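Local coordinates for protein PpBBE-like 1 D396N (Physcomitrella patens subsp. patens, PDB 6EO5) that oxidises cellobiose with the help of a bound FAD, as the berberine bridge enzyme homologue of this moss, here in a point-mutated form, at residues A[237-240]-A[241-245]; A[283-286]-A[287-291]; A[305-309]-A[310-314]. All blocks are in the same frame, centred on the assembly; numbering follows the deposited sequence.

Contact 1 of 3, residues A[237-240]-A[241-245]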
loop_
_atom_site.group_PDB
_atom_site.type_symbol
_atom_site.label_atom_id
_atom_site.label_comp_id
_atom_site.label_asym_id
_atom_site.label_seq_id
_atom_site.Cartn_x
_atom_site.Cartn_y
_atom_site.Cartn_z
ATOM N N LYS A 237 15.969 20.485 12.505
ATOM C CA LYS A 237 17.255 20.328 11.846
ATOM C C LYS A 237 17.303 19.028 11.054
ATOM O O LYS A 237 17.730 19.013 9.891
ATOM C CB LYS A 237 18.368 20.390 12.895
ATOM C CG LYS A 237 19.767 20.625 12.341
ATOM C CD LYS A 237 20.808 20.626 13.454
ATOM C CE LYS A 237 22.219 20.662 12.882
ATOM N NZ LYS A 237 22.470 21.922 12.129
ATOM N N ASN A 238 16.854 17.920 11.662
ATOM C CA ASN A 238 16.919 16.639 10.963
ATOM C C ASN A 238 15.993 16.623 9.753
ATOM O O ASN A 238 16.390 16.173 8.673
ATOM C CB ASN A 238 16.585 15.481 11.905
ATOM C CG ASN A 238 17.567 15.350 13.053
ATOM O OD1 ASN A 238 18.580 16.035 13.092
ATOM N ND2 ASN A 238 17.270 14.460 13.992
ATOM N N PHE A 239 14.760 17.121 9.901
ATOM C CA PHE A 239 13.838 17.090 8.770
ATOM C C PHE A 239 14.325 17.981 7.634
ATOM O O PHE A 239 14.267 17.582 6.463
ATOM C CB PHE A 239 12.416 17.495 9.181
ATOM C CG PHE A 239 11.424 17.256 8.086
ATOM C CD1 PHE A 239 10.950 15.975 7.843
ATOM C CD2 PHE A 239 11.047 18.277 7.232
ATOM C CE1 PHE A 239 10.085 15.719 6.805
ATOM C CE2 PHE A 239 10.167 18.031 6.180
ATOM C CZ PHE A 239 9.688 16.743 5.971
ATOM N N LYS A 240 14.807 19.190 7.953
ATOM C CA LYS A 240 15.336 20.068 6.911
ATOM C C LYS A 240 16.491 19.408 6.170
ATOM O O LYS A 240 16.575 19.483 4.938
ATOM C CB LYS A 240 15.779 21.399 7.513
ATOM C CG LYS A 240 16.157 22.453 6.491
ATOM C CD LYS A 240 16.297 23.810 7.174
ATOM C CE LYS A 240 16.902 24.857 6.250
ATOM N NZ LYS A 240 16.344 24.659 4.892
ATOM N N SER A 241 17.381 18.737 6.903
ATOM C CA SER A 241 18.499 18.059 6.259
ATOM C C SER A 241 18.024 16.912 5.378
ATOM O O SER A 241 18.600 16.666 4.311
ATOM C CB SER A 241 19.478 17.553 7.303
ATOM O OG SER A 241 20.532 16.892 6.648
ATOM N N PHE A 242 16.983 16.197 5.815
ATOM C CA PHE A 242 16.377 15.161 4.979
ATOM C C PHE A 242 15.867 15.739 3.662
ATOM O O PHE A 242 16.138 15.187 2.587
ATOM C CB PHE A 242 15.255 14.466 5.756
ATOM C CG PHE A 242 14.314 13.657 4.898
ATOM C CD1 PHE A 242 14.749 12.499 4.251
ATOM C CD2 PHE A 242 12.977 14.041 4.765
ATOM C CE1 PHE A 242 13.878 11.743 3.468
ATOM C CE2 PHE A 242 12.091 13.299 3.987
ATOM C CZ PHE A 242 12.549 12.140 3.333
ATOM N N GLN A 243 15.138 16.865 3.727
ATOM C CA GLN A 243 14.615 17.515 2.522
ATOM C C GLN A 243 15.731 17.938 1.574
ATOM O O GLN A 243 15.654 17.699 0.363
ATOM C CB GLN A 243 13.784 18.735 2.896
ATOM C CG GLN A 243 12.351 18.438 3.224
ATOM C CD GLN A 243 11.479 19.677 3.137
ATOM O OE1 GLN A 243 10.261 19.579 3.000
ATOM N NE2 GLN A 243 12.100 20.855 3.225
ATOM N N SER A 244 16.757 18.615 2.099
ATOM C CA SER A 244 17.863 19.053 1.253
ATOM C C SER A 244 18.546 17.867 0.602
ATOM O O SER A 244 18.773 17.858 -0.610
ATOM C CB SER A 244 18.868 19.849 2.071
ATOM O OG SER A 244 18.209 20.857 2.799
ATOM N N TRP A 245 18.869 16.849 1.404
ATOM C CA TRP A 245 19.512 15.643 0.896
ATOM C C TRP A 245 18.629 14.920 -0.117
ATOM O O TRP A 245 19.121 14.432 -1.150
ATOM C CB TRP A 245 19.851 14.723 2.071
ATOM C CG TRP A 245 20.301 13.325 1.685
ATOM C CD1 TRP A 245 21.537 12.959 1.254
ATOM C CD2 TRP A 245 19.519 12.114 1.730
ATOM N NE1 TRP A 245 21.576 11.607 1.017
ATOM C CE2 TRP A 245 20.352 11.063 1.302
ATOM C CE3 TRP A 245 18.196 11.820 2.091
ATOM C CZ2 TRP A 245 19.913 9.739 1.228
ATOM C CZ3 TRP A 245 17.760 10.500 2.009
ATOM C CH2 TRP A 245 18.615 9.481 1.581
#
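Phe239 and Phe242 meet obliquely on the buried flank of helix 235-246, CE1 of Phe239 lying 3.9 Å from CD2 of Phe242 and the ring planes turned 56° apart. Each has CG anti to the backbone N (chi1 -171° and 164°), which throws both rings off the helix on the same flank. Phe239 reaches Met259 and Tyr365 there, Phe242 reaches Phe257 and Leu267. Gln243 meets Phe239 at CE2, on the other side of CZ from CE1: its OE1 is 3.5 Å and its CG 3.7 Å from CE2 of Phe239, amide and ring again oblique. That OE1 is also engaged with Leu343 N and Tyr391 OH, which fixes the amide. With an alanine in place of Phe239, a gap would probably open beside Phe242, and the Gln243 chain would lose its contact at CE2. On the exposed flank, Ser244 grips Lys240 O twice, through its N at 3.0 Å and, from well above the carbonyl plane, through its OG. Lys240 itself sends NZ to a salt bridge with Asp345. This is an amphipathic helix laid on an antiparallel sheet, as in the substrate domain of VAO-type flavoproteins.

Contact 2 of 3, residues A[283-286]-A[287-291]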
loop_
_atom_site.group_PDB
_atom_site.type_symbol
_atom_site.label_atom_id
_atom_site.label_comp_id
_atom_site.label_asym_id
_atom_site.label_seq_id
_atom_site.Cartn_x
_atom_site.Cartn_y
_atom_site.Cartn_z
ATOM N N LYS A 283 26.467 11.457 3.000
ATOM C CA LYS A 283 27.320 12.426 3.685
ATOM C C LYS A 283 26.608 13.759 3.903
ATOM O O LYS A 283 26.714 14.352 4.983
ATOM C CB LYS A 283 28.606 12.613 2.883
ATOM C CG LYS A 283 29.462 13.804 3.245
ATOM C CD LYS A 283 30.518 13.967 2.153
ATOM C CE LYS A 283 29.855 13.833 0.767
ATOM N NZ LYS A 283 30.802 13.412 -0.308
ATOM N N THR A 284 25.877 14.251 2.897
ATOM C CA THR A 284 25.272 15.574 3.037
ATOM C C THR A 284 24.106 15.565 4.025
ATOM O O THR A 284 23.850 16.584 4.684
ATOM C CB THR A 284 24.825 16.113 1.674
ATOM O OG1 THR A 284 23.770 15.301 1.139
ATOM C CG2 THR A 284 25.981 16.094 0.700
ATOM N N PHE A 285 23.398 14.438 4.158
ATOM C CA PHE A 285 22.366 14.349 5.185
ATOM C C PHE A 285 22.978 14.408 6.584
ATOM O O PHE A 285 22.545 15.202 7.429
ATOM C CB PHE A 285 21.540 13.068 5.023
ATOM C CG PHE A 285 20.638 12.792 6.203
ATOM C CD1 PHE A 285 19.493 13.560 6.411
ATOM C CD2 PHE A 285 20.955 11.798 7.125
ATOM C CE1 PHE A 285 18.666 13.339 7.516
ATOM C CE2 PHE A 285 20.138 11.563 8.220
ATOM C CZ PHE A 285 18.979 12.346 8.411
ATOM N N LEU A 286 23.979 13.561 6.850
ATOM C CA LEU A 286 24.587 13.519 8.177
ATOM C C LEU A 286 25.267 14.833 8.520
ATOM O O LEU A 286 25.285 15.241 9.686
ATOM C CB LEU A 286 25.590 12.368 8.259
ATOM C CG LEU A 286 24.995 10.990 7.984
ATOM C CD1 LEU A 286 26.088 10.015 7.561
ATOM C CD2 LEU A 286 24.266 10.499 9.213
ATOM N N ALA A 287 25.821 15.514 7.521
ATOM C CA ALA A 287 26.503 16.773 7.791
ATOM C C ALA A 287 25.536 17.843 8.295
ATOM O O ALA A 287 25.901 18.660 9.145
ATOM C CB ALA A 287 27.240 17.241 6.537
ATOM N N SER A 288 24.296 17.856 7.807
ATOM C CA SER A 288 23.369 18.896 8.242
ATOM C C SER A 288 22.377 18.448 9.302
ATOM O O SER A 288 21.742 19.306 9.931
ATOM C CB SER A 288 22.600 19.456 7.049
ATOM O OG SER A 288 23.437 20.320 6.309
ATOM N N ALA A 289 22.217 17.144 9.515
ATOM C CA ALA A 289 21.425 16.687 10.645
ATOM C C ALA A 289 22.158 16.998 11.945
ATOM O O ALA A 289 23.296 17.473 11.955
ATOM C CB ALA A 289 21.134 15.191 10.551
ATOM N N ALA A 290 21.486 16.730 13.054
ATOM C CA ALA A 290 22.079 16.983 14.343
ATOM C C ALA A 290 23.209 15.987 14.606
ATOM O O ALA A 290 23.267 14.907 14.005
ATOM C CB ALA A 290 21.017 16.893 15.427
ATOM N N PRO A 291 24.139 16.342 15.486
ATOM C CA PRO A 291 25.242 15.432 15.794
ATOM C C PRO A 291 24.763 14.180 16.508
ATOM O O PRO A 291 23.671 14.128 17.076
ATOM C CB PRO A 291 26.145 16.275 16.702
ATOM C CG PRO A 291 25.237 17.346 17.240
ATOM C CD PRO A 291 24.321 17.655 16.122
HETATM O O HOH W 1 24.183 13.778 11.544
#
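Phe285 and Ala289 touch twice, once through the backbone and once through their side chains. The hydrogen bonds come first. Ala289 N donates to Phe285 O at 2.9 Å, nearly along the C=O axis, and makes the last well-formed turn of helix 279-288. Two residues earlier, Ala287 N donates to Lys283 O, also at 2.9 Å but tilted 21° from the carbonyl plane. Between them the bonding weakens: Ser288 N divides itself between Thr284 O and Phe285 O, both weak bonds, the first at 3.4 Å and the second at 3.2 Å. Phe285 O also receives the hydroxyl of Ser241 from helix 235-246, so it collects one good and one weak amide bond here and a side-chain donor from the neighbouring helix.

The apolar contact is a single methyl over a ring. Ala289 CB sits 4.2 Å above the plane of the Phe285 ring, displaced toward its rim and nearest CZ. Phe285 can lie beneath it because its CG is anti to the backbone N (chi1 169°), which carries the ring off the helix, leaning toward the C-terminal end. Phe242, Tyr227 and Trp229 also pack on this ring.

Water closes the exit. One molecule donates to Leu286 O at 2.6 Å and to Ala290 O at 2.9 Å, joining the final turn to the chain that has already left it at Ala289. Nearby, Ala290 N is taken by Asn238 OD1 of helix 235-246.

Chemically, the helix end is uneven: its bonds weaken at Ser288 and recover at Ala289. A serine hydroxyl and a water supply further donors to its carbonyls, and the Ala289 methyl still faces the buried ring of Phe285 as the chain leaves.

Contact 3 of 3, residues A[305-309]-A[310-314]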
loop_
_atom_site.group_PDB
_atom_site.type_symbol
_atom_site.label_atom_id
_atom_site.label_comp_id
_atom_site.label_asym_id
_atom_site.label_seq_id
_atom_site.Cartn_x
_atom_site.Cartn_y
_atom_site.Cartn_z
ATOM N N LEU A 305 17.533 -8.254 3.946
ATOM C CA LEU A 305 17.088 -6.871 3.972
ATOM C C LEU A 305 15.599 -6.793 4.294
ATOM O O LEU A 305 15.167 -5.962 5.105
ATOM C CB LEU A 305 17.394 -6.201 2.631
ATOM C CG LEU A 305 16.766 -4.810 2.654
ATOM C CD1 LEU A 305 17.748 -3.794 3.214
ATOM C CD2 LEU A 305 16.191 -4.398 1.311
ATOM N N ILE A 306 14.808 -7.680 3.680
ATOM C CA ILE A 306 13.390 -7.797 4.002
ATOM C C ILE A 306 13.197 -8.035 5.492
ATOM O O ILE A 306 12.296 -7.470 6.116
ATOM C CB ILE A 306 12.760 -8.922 3.165
ATOM C CG1 ILE A 306 13.016 -8.669 1.684
ATOM C CG2 ILE A 306 11.280 -9.020 3.436
ATOM C CD1 ILE A 306 12.346 -7.430 1.178
ATOM N N LEU A 307 14.041 -8.873 6.093
ATOM C CA LEU A 307 13.869 -9.154 7.512
ATOM C C LEU A 307 14.229 -7.943 8.356
ATOM O O LEU A 307 13.524 -7.617 9.319
ATOM C CB LEU A 307 14.707 -10.365 7.907
ATOM C CG LEU A 307 14.153 -11.684 7.363
ATOM C CD1 LEU A 307 15.251 -12.723 7.185
ATOM C CD2 LEU A 307 13.063 -12.187 8.291
ATOM N N VAL A 308 15.312 -7.257 8.009
ATOM C CA VAL A 308 15.750 -6.135 8.823
ATOM C C VAL A 308 14.753 -4.989 8.719
ATOM O O VAL A 308 14.449 -4.316 9.715
ATOM C CB VAL A 308 17.173 -5.718 8.414
ATOM C CG1 VAL A 308 17.578 -4.438 9.097
ATOM C CG2 VAL A 308 18.147 -6.828 8.769
ATOM N N ASN A 309 14.192 -4.776 7.520
ATOM C CA ASN A 309 13.198 -3.730 7.314
ATOM C C ASN A 309 11.907 -3.998 8.063
ATOM O O ASN A 309 11.018 -3.144 8.049
ATOM C CB ASN A 309 12.882 -3.554 5.829
ATOM C CG ASN A 309 13.896 -2.695 5.125
ATOM O OD1 ASN A 309 14.713 -2.044 5.768
ATOM N ND2 ASN A 309 13.846 -2.675 3.798
ATOM N N TRP A 310 11.772 -5.156 8.702
ATOM C CA TRP A 310 10.660 -5.398 9.610
ATOM C C TRP A 310 11.137 -5.752 11.017
ATOM O O TRP A 310 10.430 -6.438 11.759
ATOM C CB TRP A 310 9.736 -6.472 9.051
ATOM C CG TRP A 310 8.372 -6.344 9.612
ATOM C CD1 TRP A 310 7.713 -7.258 10.385
ATOM C CD2 TRP A 310 7.498 -5.220 9.481
ATOM N NE1 TRP A 310 6.481 -6.776 10.733
ATOM C CE2 TRP A 310 6.320 -5.525 10.197
ATOM C CE3 TRP A 310 7.592 -3.988 8.823
ATOM C CZ2 TRP A 310 5.227 -4.642 10.270
ATOM C CZ3 TRP A 310 6.516 -3.109 8.897
ATOM C CH2 TRP A 310 5.342 -3.444 9.619
ATOM N N ASN A 311 12.331 -5.274 11.393
ATOM C CA ASN A 311 12.885 -5.385 12.741
ATOM C C ASN A 311 13.256 -6.817 13.130
ATOM O O ASN A 311 13.287 -7.154 14.319
ATOM C CB ASN A 311 11.932 -4.789 13.776
ATOM C CG ASN A 311 11.751 -3.309 13.594
ATOM O OD1 ASN A 311 12.717 -2.563 13.602
ATOM N ND2 ASN A 311 10.508 -2.875 13.398
ATOM N N TYR A 312 13.531 -7.650 12.173
ATOM C CA TYR A 312 14.112 -8.911 12.605
ATOM C C TYR A 312 15.628 -8.827 12.501
ATOM O O TYR A 312 16.146 -8.194 11.574
ATOM C CB TYR A 312 13.623 -10.077 11.747
ATOM C CG TYR A 312 12.199 -10.528 12.011
ATOM C CD1 TYR A 312 11.895 -11.343 13.095
ATOM C CD2 TYR A 312 11.159 -10.164 11.157
ATOM C CE1 TYR A 312 10.591 -11.771 13.330
ATOM C CE2 TYR A 312 9.853 -10.586 11.387
ATOM C CZ TYR A 312 9.575 -11.390 12.473
ATOM O OH TYR A 312 8.286 -11.822 12.698
ATOM N N PRO A 313 16.337 -9.444 13.448
ATOM C CA PRO A 313 17.795 -9.547 13.331
ATOM C C PRO A 313 18.180 -10.201 12.013
ATOM O O PRO A 313 17.522 -11.141 11.558
ATOM C CB PRO A 313 18.176 -10.421 14.526
ATOM C CG PRO A 313 17.078 -10.194 15.512
ATOM C CD PRO A 313 15.841 -10.059 14.692
ATOM N N SER A 314 19.255 -9.698 11.391
ATOM C CA SER A 314 19.621 -10.189 10.064
ATOM C C SER A 314 20.039 -11.654 10.068
ATOM O O SER A 314 20.148 -12.254 8.990
ATOM C CB SER A 314 20.730 -9.337 9.444
ATOM O OG SER A 314 21.974 -9.512 10.076
#
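Leu307 and Tyr312 meet across the end of helix 302-308, where the tight part of this contact lies. Leu307 O is held by two amides that come from opposite faces of its carbonyl plane, Trp310 N at 3.1 Å and Tyr312 N at 2.9 Å. Asn311 N closes on Val308 O at 2.9 Å, completing a type I turn from Val308 to Asn311. Together the Tyr312 and Asn311 bonds make a Schellman motif, with Asn311 as the C-prime residue at positive phi (69°).

Side chains seal the same spot. The CD2 atoms of Leu307 and Tyr312 are 4.0 Å apart, and Leu307 O lies in the plane of the tyrosine ring, at its edge. Tyr312 has CG anti to its own carbonyl carbon (chi1 -75°), which brings its CB and CD2 obliquely across Leu307 while the far end of the ring leads away. Farther on, Val308 CG2 packs 3.7 Å from Ser314 CB, and Val308 CA makes a C-H contact to Tyr312 O at 3.5 Å. Ser314 OG hydrogen-bonds Glu298.

The other side is looser. Asn311 and Pro313 are exposed, and Asn311 contributes little here beyond its backbone. Trp310 starts next to Asn309, but its indole swings off toward Cys142 and Pro143, about 4 Å from the bound FAD at its nearest. Trp310, Asn311, Tyr312 and Pro313 also touch a crystal neighbour, so the outer side chains may be partly set by the lattice.

The chemistry implies a helix terminated by the backbone itself: the last carbonyls are paired with amides of the returning chain, a leucine-tyrosine contact covers the turn, and an indole is delivered to the cofactor side.

Overall arrangement
The three contacts follow one another along the chain: within helix 235-246, at the C-terminal end of helix 279-288, and at the end of helix 302-308 with the loop after it, all packed on the seven-stranded antiparallel sheet. Contacts 1 and 2 have centres 8 Å apart: their helices lie side by side, stitched by Ser241 OG to Phe285 O at 2.7 Å and by Asn238 OD1 to Ala290 N at 3.0 Å. Contact 3 lies about 25 Å from both, centre to centre. It rests on His224, Glu268 and Thr270, whereas contacts 1 and 2 use Tyr227, Trp229 and Leu267, consistent with opposite faces of the sheet. One face would then carry the paired helices, the other helix 302-308 and the loop whose Trp310 nears the FAD.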